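Long-range contacts in tryptophan synthase alpha chain (Campylobacter jejuni, PDB 3THA), which probably cleaves indoleglycerol phosphate to indole and glyceraldehyde 3-phosphate, the aldol step within the last stage of tryptophan biosynthesis: residues 33-38 against 83-88; 145-150 against 167-172; 200-205 against 219-224. All blocks are in the same frame, centred on the assembly; numbering follows the deposited sequence.

Contact 1. Residues 33-38 against 83-88; sequences FLQRLD and ARIKTK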
loop_
_atom_site.group_PDB
_atom_site.type_symbol
_atom_site.label_atom_id
_atom_site.label_comp_id
_atom_site.label_asym_id
_atom_site.label_seq_id
_atom_site.Cartn_x
_atom_site.Cartn_y
_atom_site.Cartn_z
ATOM N N PHE B 33 9.820 -18.293 13.895
ATOM C CA PHE B 33 8.821 -18.657 12.880
ATOM C C PHE B 33 9.457 -19.440 11.727
ATOM O O PHE B 33 9.039 -20.546 11.417
ATOM C CB PHE B 33 8.068 -17.415 12.324
ATOM C CG PHE B 33 7.002 -17.756 11.280
ATOM C CD1 PHE B 33 6.011 -18.688 11.551
ATOM C CD2 PHE B 33 6.986 -17.144 10.057
ATOM C CE1 PHE B 33 5.046 -19.018 10.607
ATOM C CE2 PHE B 33 5.998 -17.467 9.098
ATOM C CZ PHE B 33 5.052 -18.418 9.384
ATOM N N LEU B 34 10.436 -18.825 11.075
ATOM C CA LEU B 34 11.089 -19.410 9.890
ATOM C C LEU B 34 11.657 -20.791 10.180
ATOM O O LEU B 34 11.497 -21.712 9.406
ATOM C CB LEU B 34 12.151 -18.463 9.331
ATOM C CG LEU B 34 11.483 -17.225 8.665
ATOM C CD1 LEU B 34 12.467 -16.095 8.298
ATOM C CD2 LEU B 34 10.683 -17.634 7.451
ATOM N N GLN B 35 12.284 -20.936 11.335
ATOM C CA GLN B 35 12.839 -22.204 11.682
ATOM C C GLN B 35 11.762 -23.265 11.810
ATOM O O GLN B 35 12.066 -24.453 11.729
ATOM C CB GLN B 35 13.644 -22.094 12.984
ATOM C CG GLN B 35 14.824 -21.134 12.899
ATOM C CD GLN B 35 16.038 -21.701 12.147
ATOM O OE1 GLN B 35 15.921 -22.384 11.114
ATOM N NE2 GLN B 35 17.222 -21.390 12.662
ATOM N N ARG B 36 10.514 -22.866 12.025
ATOM C CA ARG B 36 9.457 -23.854 12.200
ATOM C C ARG B 36 8.617 -24.035 10.932
ATOM O O ARG B 36 7.610 -24.730 10.902
ATOM C CB ARG B 36 8.622 -23.540 13.447
ATOM C CG ARG B 36 9.243 -24.056 14.776
ATOM C CD ARG B 36 8.627 -23.408 16.022
ATOM N NE ARG B 36 7.315 -23.979 16.310
ATOM C CZ ARG B 36 6.625 -23.809 17.440
ATOM N NH1 ARG B 36 7.108 -23.069 18.431
ATOM N NH2 ARG B 36 5.444 -24.390 17.576
ATOM N N LEU B 37 9.063 -23.419 9.855
ATOM C CA LEU B 37 8.279 -23.384 8.631
ATOM C C LEU B 37 8.079 -24.796 8.066
ATOM O O LEU B 37 7.020 -25.121 7.558
ATOM C CB LEU B 37 8.945 -22.452 7.624
ATOM C CG LEU B 37 8.136 -21.971 6.444
ATOM C CD1 LEU B 37 6.825 -21.264 6.968
ATOM C CD2 LEU B 37 9.003 -21.048 5.571
ATOM N N ASP B 38 9.116 -25.611 8.142
ATOM C CA ASP B 38 9.036 -27.026 7.749
ATOM C C ASP B 38 7.897 -27.799 8.396
ATOM O O ASP B 38 7.344 -28.674 7.772
ATOM C CB ASP B 38 10.362 -27.746 8.010
ATOM C CG ASP B 38 11.396 -27.434 6.951
ATOM O OD1 ASP B 38 11.036 -26.807 5.935
ATOM O OD2 ASP B 38 12.567 -27.805 7.136
ATOM N N ALA B 83 20.196 -16.132 6.199
ATOM C CA ALA B 83 21.391 -16.966 6.103
ATOM C C ALA B 83 21.460 -17.925 7.265
ATOM O O ALA B 83 22.104 -18.965 7.159
ATOM C CB ALA B 83 22.623 -16.125 6.071
ATOM N N ARG B 84 20.815 -17.587 8.379
ATOM C CA ARG B 84 20.779 -18.523 9.495
ATOM C C ARG B 84 19.566 -19.456 9.527
ATOM O O ARG B 84 19.387 -20.190 10.475
ATOM C CB ARG B 84 21.020 -17.854 10.861
ATOM C CG ARG B 84 20.874 -16.369 10.934
ATOM C CD ARG B 84 21.116 -15.886 12.375
ATOM N NE ARG B 84 20.054 -14.966 12.755
ATOM C CZ ARG B 84 20.075 -13.673 12.493
ATOM N NH1 ARG B 84 19.043 -12.902 12.843
ATOM N NH2 ARG B 84 21.126 -13.148 11.886
ATOM N N ILE B 85 18.773 -19.451 8.465
ATOM C CA ILE B 85 17.515 -20.184 8.422
ATOM C C ILE B 85 17.641 -21.418 7.550
ATOM O O ILE B 85 18.187 -21.348 6.444
ATOM C CB ILE B 85 16.379 -19.229 7.894
ATOM C CG1 ILE B 85 15.845 -18.409 9.052
ATOM C CG2 ILE B 85 15.247 -19.963 7.125
ATOM C CD1 ILE B 85 16.004 -19.073 10.327
ATOM N N LYS B 86 17.133 -22.542 8.035
ATOM C CA LYS B 86 17.023 -23.688 7.162
ATOM C C LYS B 86 15.577 -24.135 7.018
ATOM O O LYS B 86 14.916 -24.500 7.988
ATOM C CB LYS B 86 17.948 -24.845 7.600
ATOM C CG LYS B 86 18.194 -25.967 6.497
ATOM C CD LYS B 86 18.237 -25.419 5.024
ATOM C CE LYS B 86 18.458 -26.551 3.971
ATOM N NZ LYS B 86 18.185 -26.097 2.543
ATOM N N THR B 87 15.081 -24.076 5.790
ATOM C CA THR B 87 13.733 -24.576 5.517
ATOM C C THR B 87 13.695 -25.232 4.155
ATOM O O THR B 87 14.566 -24.985 3.334
ATOM C CB THR B 87 12.672 -23.440 5.569
ATOM O OG1 THR B 87 11.371 -24.010 5.371
ATOM C CG2 THR B 87 12.949 -22.400 4.482
ATOM N N LYS B 88 12.691 -26.067 3.921
ATOM C CA LYS B 88 12.501 -26.667 2.597
ATOM C C LYS B 88 11.452 -25.921 1.780
ATOM O O LYS B 88 11.333 -26.122 0.578
ATOM C CB LYS B 88 12.105 -28.121 2.721
ATOM C CG LYS B 88 13.269 -29.012 3.083
ATOM C CD LYS B 88 14.314 -29.088 1.950
ATOM C CE LYS B 88 15.677 -29.596 2.463
ATOM N NZ LYS B 88 15.608 -30.841 3.298
#
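At the C-terminal end of helix 27-35 and in the 3-10 turn just after it, Leu34, Gln35 and Asp38 meet the loop that leads from helix 75-83 into strand 90-94. Asp38 carries a two-donor polar link. Its CG is anti to its carbonyl carbon (chi1 -78°), and OD1 reaches two donors of the loop. The backbone N of Lys88 lies 2.7 Å from Asp38 OD1 and enters almost straight, on the syn lone pair. The hydroxyl of Thr87 comes from above the carboxylate plane, with OG1 2.9 Å from the same OD1. One oxygen thus takes both a main-chain and a side-chain donor and so holds two successive residues of the loop. Thr87 OG1 is also hydrogen-bonded to Lys89 N.

In this TIM barrel the loop belongs to the N-terminal side of the strands, where helices return to the sheet, and the contact pins one such return to the C-terminal end of helix 27-35. The amide of Gln35, its chain bent at chi2, spans the main chain from Arg84 O to Lys86 N: OE1 weakly accepts from Lys86 N at 3.3 Å, while NE2 weakly donates to Arg84 O, also at 3.3 Å but strongly bent.

Next to these polar groups, Leu34 and Ile85 cross at about a right angle, Leu34 CB lying 3.7 Å from Ile85 CG1. Leu37 brings CB within 3.7 Å of Thr87 OG1. Leu34 and Leu37 both rest on Leu45 of strand 44-48, and the guanidinium of Arg84 turns to a salt bridge with Glu31.

Contact 2. Residues 145-150 against 167-172; sequences ITLVSV and FIYLLA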
loop_
_atom_site.group_PDB
_atom_site.type_symbol
_atom_site.label_atom_id
_atom_site.label_comp_id
_atom_site.label_asym_id
_atom_site.label_seq_id
_atom_site.Cartn_x
_atom_site.Cartn_y
_atom_site.Cartn_z
ATOM N N ILE B 145 6.913 -11.886 -10.324
ATOM C CA ILE B 145 5.621 -12.511 -10.343
ATOM C C ILE B 145 4.621 -11.547 -10.929
ATOM O O ILE B 145 4.645 -10.354 -10.612
ATOM C CB ILE B 145 5.217 -12.952 -8.892
ATOM C CG1 ILE B 145 6.234 -13.923 -8.293
ATOM C CG2 ILE B 145 3.770 -13.483 -8.786
ATOM C CD1 ILE B 145 6.238 -15.320 -8.926
ATOM N N THR B 146 3.738 -12.090 -11.773
ATOM C CA THR B 146 2.799 -11.346 -12.578
ATOM C C THR B 146 1.431 -11.331 -11.911
ATOM O O THR B 146 0.894 -12.399 -11.552
ATOM C CB THR B 146 2.583 -12.052 -13.962
ATOM O OG1 THR B 146 3.830 -12.263 -14.625
ATOM C CG2 THR B 146 1.709 -11.230 -14.870
ATOM N N LEU B 147 0.835 -10.139 -11.846
ATOM C CA LEU B 147 -0.431 -9.939 -11.200
ATOM C C LEU B 147 -1.505 -9.741 -12.199
ATOM O O LEU B 147 -1.306 -9.008 -13.149
ATOM C CB LEU B 147 -0.378 -8.680 -10.339
ATOM C CG LEU B 147 0.095 -8.892 -8.916
ATOM C CD1 LEU B 147 1.448 -9.662 -8.841
ATOM C CD2 LEU B 147 0.197 -7.543 -8.277
ATOM N N VAL B 148 -2.656 -10.367 -12.003
ATOM C CA VAL B 148 -3.810 -10.076 -12.841
ATOM C C VAL B 148 -5.053 -9.984 -11.964
ATOM O O VAL B 148 -5.052 -10.548 -10.877
ATOM C CB VAL B 148 -3.994 -11.094 -14.014
ATOM C CG1 VAL B 148 -2.653 -11.598 -14.518
ATOM C CG2 VAL B 148 -4.877 -12.255 -13.631
ATOM N N SER B 149 -6.083 -9.262 -12.422
ATOM C CA SER B 149 -7.369 -9.192 -11.744
ATOM C C SER B 149 -8.432 -9.831 -12.564
ATOM O O SER B 149 -8.228 -10.202 -13.735
ATOM C CB SER B 149 -7.788 -7.752 -11.595
ATOM O OG SER B 149 -6.694 -6.995 -11.129
ATOM N N VAL B 150 -9.605 -9.910 -11.969
ATOM C CA VAL B 150 -10.769 -10.428 -12.635
ATOM C C VAL B 150 -11.152 -9.504 -13.804
ATOM O O VAL B 150 -11.786 -9.934 -14.774
ATOM C CB VAL B 150 -11.922 -10.643 -11.599
ATOM C CG1 VAL B 150 -13.289 -10.690 -12.258
ATOM C CG2 VAL B 150 -11.694 -11.916 -10.813
ATOM N N PHE B 167 4.335 -18.215 -10.775
ATOM C CA PHE B 167 2.904 -18.471 -10.657
ATOM C C PHE B 167 2.174 -17.205 -11.057
ATOM O O PHE B 167 2.760 -16.152 -11.026
ATOM C CB PHE B 167 2.519 -18.936 -9.223
ATOM C CG PHE B 167 2.719 -17.890 -8.125
ATOM C CD1 PHE B 167 3.897 -17.845 -7.393
ATOM C CD2 PHE B 167 1.705 -16.975 -7.805
ATOM C CE1 PHE B 167 4.089 -16.918 -6.361
ATOM C CE2 PHE B 167 1.863 -16.022 -6.751
ATOM C CZ PHE B 167 3.055 -15.999 -6.030
ATOM N N ILE B 168 0.918 -17.306 -11.467
ATOM C CA ILE B 168 0.127 -16.123 -11.708
ATOM C C ILE B 168 -0.567 -15.750 -10.421
ATOM O O ILE B 168 -1.148 -16.610 -9.750
ATOM C CB ILE B 168 -0.920 -16.308 -12.835
ATOM C CG1 ILE B 168 -0.287 -17.001 -14.052
ATOM C CG2 ILE B 168 -1.519 -14.948 -13.223
ATOM C CD1 ILE B 168 0.890 -16.253 -14.629
ATOM N N TYR B 169 -0.493 -14.460 -10.079
ATOM C CA TYR B 169 -1.116 -13.942 -8.892
ATOM C C TYR B 169 -2.411 -13.350 -9.363
ATOM O O TYR B 169 -2.435 -12.211 -9.853
ATOM C CB TYR B 169 -0.239 -12.864 -8.281
ATOM C CG TYR B 169 -0.479 -12.538 -6.799
ATOM C CD1 TYR B 169 -1.769 -12.321 -6.300
ATOM C CD2 TYR B 169 0.593 -12.429 -5.910
ATOM C CE1 TYR B 169 -1.988 -12.035 -4.957
ATOM C CE2 TYR B 169 0.373 -12.160 -4.537
ATOM C CZ TYR B 169 -0.917 -11.939 -4.088
ATOM O OH TYR B 169 -1.157 -11.629 -2.753
ATOM N N LEU B 170 -3.483 -14.134 -9.243
ATOM C CA LEU B 170 -4.844 -13.678 -9.482
ATOM C C LEU B 170 -5.477 -12.962 -8.268
ATOM O O LEU B 170 -5.900 -13.608 -7.309
ATOM C CB LEU B 170 -5.745 -14.838 -9.911
ATOM C CG LEU B 170 -7.155 -14.360 -10.291
ATOM C CD1 LEU B 170 -7.156 -13.124 -11.265
ATOM C CD2 LEU B 170 -7.985 -15.461 -10.866
ATOM N N LEU B 171 -5.566 -11.638 -8.319
ATOM C CA LEU B 171 -6.277 -10.913 -7.285
ATOM C C LEU B 171 -7.739 -11.279 -7.381
ATOM O O LEU B 171 -8.229 -11.676 -8.442
ATOM C CB LEU B 171 -6.078 -9.403 -7.410
ATOM C CG LEU B 171 -4.605 -9.003 -7.389
ATOM C CD1 LEU B 171 -4.426 -7.539 -7.636
ATOM C CD2 LEU B 171 -3.977 -9.378 -6.086
ATOM N N ALA B 172 -8.423 -11.202 -6.253
ATOM C CA ALA B 172 -9.818 -11.500 -6.208
ATOM C C ALA B 172 -10.484 -10.142 -6.081
ATOM O O ALA B 172 -9.848 -9.169 -5.651
ATOM C CB ALA B 172 -10.107 -12.387 -5.024
HETATM O O HOH W 1 4.263 -14.671 -12.823
#
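Thr146, Leu147 and Val148 run beside Ile168 to Leu171 as neighbouring parallel strands of the TIM barrel, the two arms of a beta-alpha-beta crossover through helix 154-161. Their short axes are 27° apart in direction.

The main-chain bonds come first. Tyr169 N donates to Thr146 O (2.9 Å), Val148 N donates to Tyr169 O (2.8 Å), and Leu171 N donates to Val148 O (2.8 Å). Tyr169 therefore bonds through both its N and its O, on either side of Leu147. At the N-terminal end, where the strands splay, water 1 bridges the gap: it accepts from Thr146 N and is hydrogen-bonded to Phe167 O.

The aromatic contact is between Ile145 and Phe167. Phe167 CG sits between its own N and carbonyl carbon (chi1 66°), and Ile145 CG2 lies over one face of the ring, offset toward the rim, in a CH-pi contact 4.0 Å from the centroid. Ile145 CD1 touches Phe167 CE1 (3.7 Å).

Apolar side chains meet on both faces of the sheet. Leu147 and Tyr169 lie side by side, pointing the same way, with Leu147 CD1 3.7 Å from Tyr169 CB. Tyr169 reaches close to Glu46, the predicted proton acceptor, and Ile55 and Ala56 of the second subunit, another copy of this chain, pack on Leu147 and Tyr169 respectively. On the other face, shared by Val148, Ile168 and Leu170, helix 180-195 covers Leu170. Here Leu170 CD1 wedges against the neighbouring strand, 3.4 Å from Val148 CG2 and 3.3 Å from Val148 O.

Contact 3. Residues 200-205 against 219-224; sequences LPIFVG and KVADGV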
loop_
_atom_site.group_PDB
_atom_site.type_symbol
_atom_site.label_atom_id
_atom_site.label_comp_id
_atom_site.label_asym_id
_atom_site.label_seq_id
_atom_site.Cartn_x
_atom_site.Cartn_y
_atom_site.Cartn_z
ATOM N N LEU B 200 1.397 -22.204 -16.056
ATOM C CA LEU B 200 1.928 -21.945 -14.725
ATOM C C LEU B 200 0.811 -22.029 -13.714
ATOM O O LEU B 200 -0.362 -21.796 -14.072
ATOM C CB LEU B 200 2.512 -20.540 -14.641
ATOM C CG LEU B 200 3.753 -20.264 -15.472
ATOM C CD1 LEU B 200 3.831 -18.770 -15.643
ATOM C CD2 LEU B 200 5.018 -20.842 -14.791
ATOM N N PRO B 201 1.164 -22.351 -12.454
ATOM C CA PRO B 201 0.170 -22.363 -11.394
ATOM C C PRO B 201 -0.506 -20.999 -11.137
ATOM O O PRO B 201 0.097 -19.928 -11.313
ATOM C CB PRO B 201 0.950 -22.861 -10.181
ATOM C CG PRO B 201 2.394 -22.743 -10.552
ATOM C CD PRO B 201 2.447 -22.915 -12.014
ATOM N N ILE B 202 -1.781 -21.059 -10.771
ATOM C CA ILE B 202 -2.577 -19.875 -10.465
ATOM C C ILE B 202 -2.963 -19.925 -8.991
ATOM O O ILE B 202 -3.502 -20.929 -8.513
ATOM C CB ILE B 202 -3.821 -19.785 -11.417
ATOM C CG1 ILE B 202 -3.342 -19.911 -12.881
ATOM C CG2 ILE B 202 -4.594 -18.448 -11.219
ATOM C CD1 ILE B 202 -4.392 -20.291 -13.887
ATOM N N PHE B 203 -2.604 -18.872 -8.270
ATOM C CA PHE B 203 -2.860 -18.705 -6.841
ATOM C C PHE B 203 -3.695 -17.450 -6.626
ATOM O O PHE B 203 -3.349 -16.385 -7.134
ATOM C CB PHE B 203 -1.558 -18.536 -6.032
ATOM C CG PHE B 203 -0.537 -19.657 -6.192
ATOM C CD1 PHE B 203 -0.892 -20.928 -6.583
ATOM C CD2 PHE B 203 0.792 -19.422 -5.887
ATOM C CE1 PHE B 203 0.070 -21.933 -6.727
ATOM C CE2 PHE B 203 1.766 -20.430 -6.024
ATOM C CZ PHE B 203 1.407 -21.679 -6.451
ATOM N N VAL B 204 -4.784 -17.574 -5.863
ATOM C CA VAL B 204 -5.662 -16.449 -5.585
ATOM C C VAL B 204 -5.453 -15.858 -4.200
ATOM O O VAL B 204 -5.530 -16.571 -3.204
ATOM C CB VAL B 204 -7.130 -16.829 -5.694
ATOM C CG1 VAL B 204 -7.964 -15.566 -5.673
ATOM C CG2 VAL B 204 -7.408 -17.605 -6.967
ATOM N N GLY B 205 -5.216 -14.549 -4.155
ATOM C CA GLY B 205 -5.044 -13.802 -2.924
ATOM C C GLY B 205 -5.822 -12.494 -2.891
ATOM O O GLY B 205 -6.299 -11.999 -3.938
ATOM N N LYS B 219 -11.029 -24.662 -4.503
ATOM C CA LYS B 219 -11.553 -25.258 -5.735
ATOM C C LYS B 219 -11.620 -24.265 -6.879
ATOM O O LYS B 219 -12.290 -24.499 -7.884
ATOM C CB LYS B 219 -12.908 -25.956 -5.524
ATOM C CG LYS B 219 -13.882 -25.293 -4.560
ATOM C CD LYS B 219 -14.428 -26.367 -3.621
ATOM C CE LYS B 219 -15.314 -25.803 -2.524
ATOM N NZ LYS B 219 -15.426 -26.757 -1.360
ATOM N N VAL B 220 -10.913 -23.157 -6.722
ATOM C CA VAL B 220 -10.966 -22.103 -7.710
ATOM C C VAL B 220 -9.749 -22.258 -8.596
ATOM O O VAL B 220 -9.872 -22.248 -9.809
ATOM C CB VAL B 220 -11.039 -20.714 -7.036
ATOM C CG1 VAL B 220 -10.670 -19.613 -7.999
ATOM C CG2 VAL B 220 -12.429 -20.485 -6.466
ATOM N N ALA B 221 -8.585 -22.469 -7.980
ATOM C CA ALA B 221 -7.319 -22.511 -8.718
ATOM C C ALA B 221 -6.329 -23.573 -8.220
ATOM O O ALA B 221 -6.717 -24.720 -7.991
ATOM C CB ALA B 221 -6.681 -21.129 -8.740
ATOM N N ASP B 222 -5.059 -23.192 -8.075
ATOM C CA ASP B 222 -3.989 -24.129 -7.713
ATOM C C ASP B 222 -3.362 -23.819 -6.358
ATOM O O ASP B 222 -2.461 -24.538 -5.932
ATOM C CB ASP B 222 -2.856 -24.045 -8.752
ATOM C CG ASP B 222 -3.278 -24.501 -10.118
ATOM O OD1 ASP B 222 -4.084 -25.451 -10.235
ATOM O OD2 ASP B 222 -2.792 -23.918 -11.086
ATOM N N GLY B 223 -3.774 -22.711 -5.733
ATOM C CA GLY B 223 -3.169 -22.210 -4.497
ATOM C C GLY B 223 -3.999 -21.092 -3.880
ATOM O O GLY B 223 -4.903 -20.552 -4.537
ATOM N N VAL B 224 -3.700 -20.740 -2.626
ATOM C CA VAL B 224 -4.484 -19.745 -1.888
ATOM C C VAL B 224 -3.513 -18.913 -1.073
ATOM O O VAL B 224 -2.577 -19.482 -0.493
ATOM C CB VAL B 224 -5.466 -20.454 -0.935
ATOM C CG1 VAL B 224 -6.099 -19.473 0.032
ATOM C CG2 VAL B 224 -6.520 -21.232 -1.718
#
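A chi1 of -65° sets Asp222 CG beside its own backbone N, anti to the carbonyl carbon, and from there OD2 meets Ile202 N. Phe203 CG has the same setting (chi1 -56°), and its ring atom CD1 lies by Gly223. These two residues shape the meeting of strands 202-205 and 223-226, the seventh and eighth of the TIM barrel, linked by a crossover through helix 212-217.

Asp222 and Ile202 grip each other twice. Ile202 N donates to Asp222 OD2 at 3.0 Å, approaching on the anti side and 21° out of the carboxylate plane. In return, Asp222 N donates to Ile202 O at 2.8 Å. The carboxylate thus takes the N-H of Ile202 just before strand 223-226 begins. Further along the strands, Val204 N donates to Gly223 O at 3.3 Å, the donor lying well above the carbonyl plane.

Gly223 has no side chain, and Phe203 uses that side of it: Phe203 CD1 comes within 3.3 Å of Gly223 CA, while Phe203 CE1 is 3.7 Å from Asp222 O. The ring also meets that of Phe167 and touches Ala15 and Val17 of strand 15-21. On the other face of the sheet, Val204 and Val220 cross at about a right angle, and Val204 CG2 lies 4.0 Å from both Val220 CG1 and Ala221 CB. Helix 180-195 backs this patch through Leu187, against Val220, and Val191, against Ala221.

The other carboxylate oxygen, Asp222 OD1, forms a salt bridge with Arg195 NH2, and OD2 has a long, weak ion pair with Arg8. With an N-H, the Arg195 salt bridge and a more distant Arg8 around it, the carboxylate would be expected to stay ionised.

From the N terminus, contact 1 closes first: its loop takes in strand 44-48 and helices 60-70 and 75-83 before residues 83-88 come back to helix 27-35. Contacts 2 and 3 follow in series, each closing one strand-helix-strand step, so none of the three loops encloses or crosses another. Contacts 1 and 2 lie on opposite sides of the chain's centre, their own centres about 27 Å apart. Contacts 2 and 3 each pair two strands, and backbone bonds between strands 168-171 and 202-205 make the four consecutive; the last of them lies next to strand 15-21, where the barrel closes. Contact 1 instead ties the outer helix layer to a loop.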